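Local atomic coordinates of 11S globulin subunit beta (PDB entry 2E9Q), a protein that serves as a seed storage protein of pumpkin, a nutrient reservoir whose subunits mature into disulfide-linked acidic and basic chains. Residues 70-75 with 147-152. Sequence-based numbering, arbitrary orientation.
Sequences IRPKGL and MYNRGQ
N149 and P72 run alongside one another where the type II turn R71-G74 of the N-terminal cupin domain, which carries the chain from strand 63-70 into strand 74-81, meets the end of strand 145-149, the antiparallel neighbour of strand 74-81. Antiparallel pairing is evident from the straight bond from N149 N to G74 O (3.0 Å, 162° at the hydrogen) and from the non-hydrogen-bonded pair L75-Y148; a weak bond from K73 N to N149 O extends it into the turn. The ring carbon P72 CG lies 3.1 Å from Q152 O, with P72 CB facing G151 O.

N149 enters the turn with CG anti to its backbone N (chi1 -178°), which sets ND2 3.0 Å from I70 O and 3.1 Å from P72 N, a tertiary amide nitrogen that carries no hydrogen. The established partner of ND2 is S153 O. At the other end of the group, OD1 accepts from G151 N, making an Asx turn; the donor stands above the carbonyl plane, 54° out of it. Both ends of the amide are thus bonded within its own connection toward strand 155-162, which fixes its rotation while I70 CG2 passes N149 CB at 4.0 Å in the opposite sense.

On the sheet face of L75 and Y148, L75 CB lies at the edge of the tyrosine ring, near its plane. The F249 ring meets the same ring at an incline. K73 runs alongside Y148, with Y148 CE1 3.7 Å from K73 CA. The Y148 hydroxyl is buried by this contact and has no polar partner in the model; its close neighbour is an aliphatic carbon, K73 CD, 3.2 Å from OH.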
ATOM      1  N   ILE A  70      -0.495   7.227 -34.670  1.00 45.60           N
ATOM      2  CA  ILE A  70       0.125   6.294 -35.587  1.00 43.40           C
ATOM      3  C   ILE A  70      -0.538   6.372 -36.944  1.00 48.87           C
ATOM      4  O   ILE A  70      -1.754   6.203 -37.081  1.00 49.03           O
ATOM      5  CB  ILE A  70       0.037   4.864 -35.023  1.00 54.45           C
ATOM      6  CG1 ILE A  70       0.614   4.859 -33.602  1.00 46.12           C
ATOM      7  CG2 ILE A  70       0.806   3.882 -35.920  1.00 49.06           C
ATOM      8  CD1 ILE A  70       0.365   3.590 -32.850  1.00 45.51           C
ATOM      9  N   ARG A  71       0.271   6.646 -37.956  1.00 55.93           N
ATOM     10  CA  ARG A  71      -0.250   6.766 -39.305  1.00 59.71           C
ATOM     11  C   ARG A  71      -0.445   5.383 -39.908  1.00 56.68           C
ATOM     12  O   ARG A  71       0.158   4.406 -39.451  1.00 49.50           O
ATOM     13  CB  ARG A  71       0.735   7.551 -40.172  0.50 56.41           C
ATOM     14  CG  ARG A  71       1.124   8.909 -39.617  0.50 56.52           C
ATOM     15  CD  ARG A  71       2.446   9.367 -40.213  0.50 50.53           C
ATOM     16  NE  ARG A  71       2.930  10.588 -39.583  0.50 49.01           N
ATOM     17  CZ  ARG A  71       4.207  10.932 -39.515  0.50 31.59           C
ATOM     18  NH1 ARG A  71       5.134  10.147 -40.040  0.50 45.57           N
ATOM     19  NH2 ARG A  71       4.558  12.058 -38.914  0.50 56.95           N
ATOM     20  N   PRO A  72      -1.303   5.280 -40.936  1.00 60.27           N
ATOM     21  CA  PRO A  72      -1.577   4.004 -41.602  1.00 52.86           C
ATOM     22  C   PRO A  72      -0.312   3.198 -41.841  1.00 54.15           C
ATOM     23  O   PRO A  72       0.713   3.742 -42.254  1.00 56.93           O
ATOM     24  CB  PRO A  72      -2.252   4.440 -42.886  1.00 57.76           C
ATOM     25  CG  PRO A  72      -3.098   5.587 -42.398  1.00 62.62           C
ATOM     26  CD  PRO A  72      -2.099   6.361 -41.548  1.00 58.36           C
ATOM     27  N   LYS A  73      -0.396   1.901 -41.556  1.00 48.49           N
ATOM     28  CA  LYS A  73       0.729   0.986 -41.714  1.00 55.28           C
ATOM     29  C   LYS A  73       1.773   1.235 -40.633  1.00 49.91           C
ATOM     30  O   LYS A  73       2.897   0.743 -40.718  1.00 51.77           O
ATOM     31  CB  LYS A  73       1.375   1.140 -43.099  1.00 64.06           C
ATOM     32  CG  LYS A  73       0.431   0.886 -44.282  1.00 72.19           C
ATOM     33  CD  LYS A  73      -0.139  -0.531 -44.269  1.00 82.40           C
ATOM     34  CE  LYS A  73      -1.122  -0.755 -45.416  1.00 87.59           C
ATOM     35  NZ  LYS A  73      -1.750  -2.112 -45.385  1.00 96.71           N
ATOM     36  N   GLY A  74       1.392   1.995 -39.613  1.00 53.19           N
ATOM     37  CA  GLY A  74       2.315   2.291 -38.533  1.00 51.53           C
ATOM     38  C   GLY A  74       2.370   1.224 -37.457  1.00 53.08           C
ATOM     39  O   GLY A  74       1.350   0.661 -37.069  1.00 54.12           O
ATOM     40  N   LEU A  75       3.574   0.949 -36.970  1.00 51.82           N
ATOM     41  CA  LEU A  75       3.768  -0.044 -35.929  1.00 51.03           C
ATOM     42  C   LEU A  75       4.495   0.528 -34.702  1.00 46.79           C
ATOM     43  O   LEU A  75       5.655   0.918 -34.783  1.00 44.79           O
ATOM     44  CB  LEU A  75       4.572  -1.227 -36.481  1.00 50.68           C
ATOM     45  CG  LEU A  75       5.040  -2.270 -35.453  1.00 56.03           C
ATOM     46  CD1 LEU A  75       3.845  -3.085 -34.954  1.00 52.10           C
ATOM     47  CD2 LEU A  75       6.099  -3.183 -36.079  1.00 45.26           C
ATOM     48  N   MET A 147       1.350  -2.151 -31.029  1.00 45.11           N
ATOM     49  CA  MET A 147       0.117  -1.837 -31.717  1.00 41.93           C
ATOM     50  C   MET A 147       0.383  -1.445 -33.156  1.00 48.67           C
ATOM     51  O   MET A 147       1.398  -0.810 -33.465  1.00 46.30           O
ATOM     52  CB  MET A 147      -0.625  -0.723 -30.982  0.50 42.52           C
ATOM     53  CG  MET A 147      -1.117  -1.155 -29.608  0.50 50.68           C
ATOM     54  SD  MET A 147      -1.921   0.147 -28.683  0.50 52.15           S
ATOM     55  CE  MET A 147      -0.542   0.757 -27.719  0.50 48.67           C
ATOM     56  N   TYR A 148      -0.532  -1.860 -34.028  1.00 47.36           N
ATOM     57  CA  TYR A 148      -0.436  -1.607 -35.449  1.00 40.88           C
ATOM     58  C   TYR A 148      -1.719  -0.971 -35.954  1.00 43.67           C
ATOM     59  O   TYR A 148      -2.814  -1.350 -35.552  1.00 51.61           O
ATOM     60  CB  TYR A 148      -0.190  -2.922 -36.189  1.00 49.25           C
ATOM     61  CG  TYR A 148      -0.316  -2.816 -37.689  1.00 49.25           C
ATOM     62  CD1 TYR A 148       0.736  -2.335 -38.468  1.00 57.43           C
ATOM     63  CD2 TYR A 148      -1.502  -3.171 -38.330  1.00 60.83           C
ATOM     64  CE1 TYR A 148       0.609  -2.211 -39.853  1.00 59.63           C
ATOM     65  CE2 TYR A 148      -1.642  -3.049 -39.713  1.00 56.44           C
ATOM     66  CZ  TYR A 148      -0.581  -2.570 -40.464  1.00 55.79           C
ATOM     67  OH  TYR A 148      -0.715  -2.454 -41.825  1.00 62.51           O
ATOM     68  N   ASN A 149      -1.572   0.005 -36.835  1.00 44.74           N
ATOM     69  CA  ASN A 149      -2.712   0.687 -37.414  1.00 51.60           C
ATOM     70  C   ASN A 149      -3.017  -0.018 -38.735  1.00 60.09           C
ATOM     71  O   ASN A 149      -2.151  -0.112 -39.609  1.00 51.94           O
ATOM     72  CB  ASN A 149      -2.363   2.157 -37.668  1.00 45.78           C
ATOM     73  CG  ASN A 149      -3.527   2.948 -38.226  1.00 52.80           C
ATOM     74  OD1 ASN A 149      -4.674   2.502 -38.188  1.00 48.85           O
ATOM     75  ND2 ASN A 149      -3.238   4.147 -38.737  1.00 48.07           N
ATOM     76  N   ARG A 150      -4.237  -0.531 -38.869  1.00 61.73           N
ATOM     77  CA  ARG A 150      -4.636  -1.219 -40.094  1.00 68.27           C
ATOM     78  C   ARG A 150      -5.755  -0.455 -40.793  1.00 67.07           C
ATOM     79  O   ARG A 150      -6.362  -0.950 -41.739  1.00 67.82           O
ATOM     80  CB  ARG A 150      -5.078  -2.661 -39.786  1.00 68.67           C
ATOM     81  CG  ARG A 150      -6.489  -2.839 -39.231  1.00 74.24           C
ATOM     82  CD  ARG A 150      -6.755  -4.336 -38.988  1.00 86.14           C
ATOM     83  NE  ARG A 150      -8.174  -4.701 -38.923  1.00 86.69           N
ATOM     84  CZ  ARG A 150      -8.981  -4.458 -37.893  1.00 86.50           C
ATOM     85  NH1 ARG A 150      -8.530  -3.838 -36.810  1.00 75.84           N
ATOM     86  NH2 ARG A 150     -10.250  -4.844 -37.944  1.00 84.25           N
ATOM     87  N   GLY A 151      -6.024   0.758 -40.319  1.00 63.71           N
ATOM     88  CA  GLY A 151      -7.066   1.572 -40.919  1.00 57.46           C
ATOM     89  C   GLY A 151      -6.497   2.603 -41.876  1.00 54.65           C
ATOM     90  O   GLY A 151      -5.294   2.626 -42.126  1.00 50.88           O
ATOM     91  N   GLN A 152      -7.360   3.461 -42.412  1.00 65.52           N
ATOM     92  CA  GLN A 152      -6.922   4.493 -43.345  1.00 72.31           C
ATOM     93  C   GLN A 152      -6.675   5.816 -42.643  1.00 68.14           C
ATOM     94  O   GLN A 152      -5.888   6.636 -43.113  1.00 73.36           O
ATOM     95  CB  GLN A 152      -7.955   4.689 -44.463  1.00 75.71           C
ATOM     96  CG  GLN A 152      -8.122   3.475 -45.349  1.00 78.06           C
ATOM     97  CD  GLN A 152      -6.813   3.023 -45.974  1.00 84.99           C
ATOM     98  OE1 GLN A 152      -6.724   1.925 -46.527  1.00 91.25           O
ATOM     99  NE2 GLN A 152      -5.790   3.872 -45.899  1.00 80.86           N
TER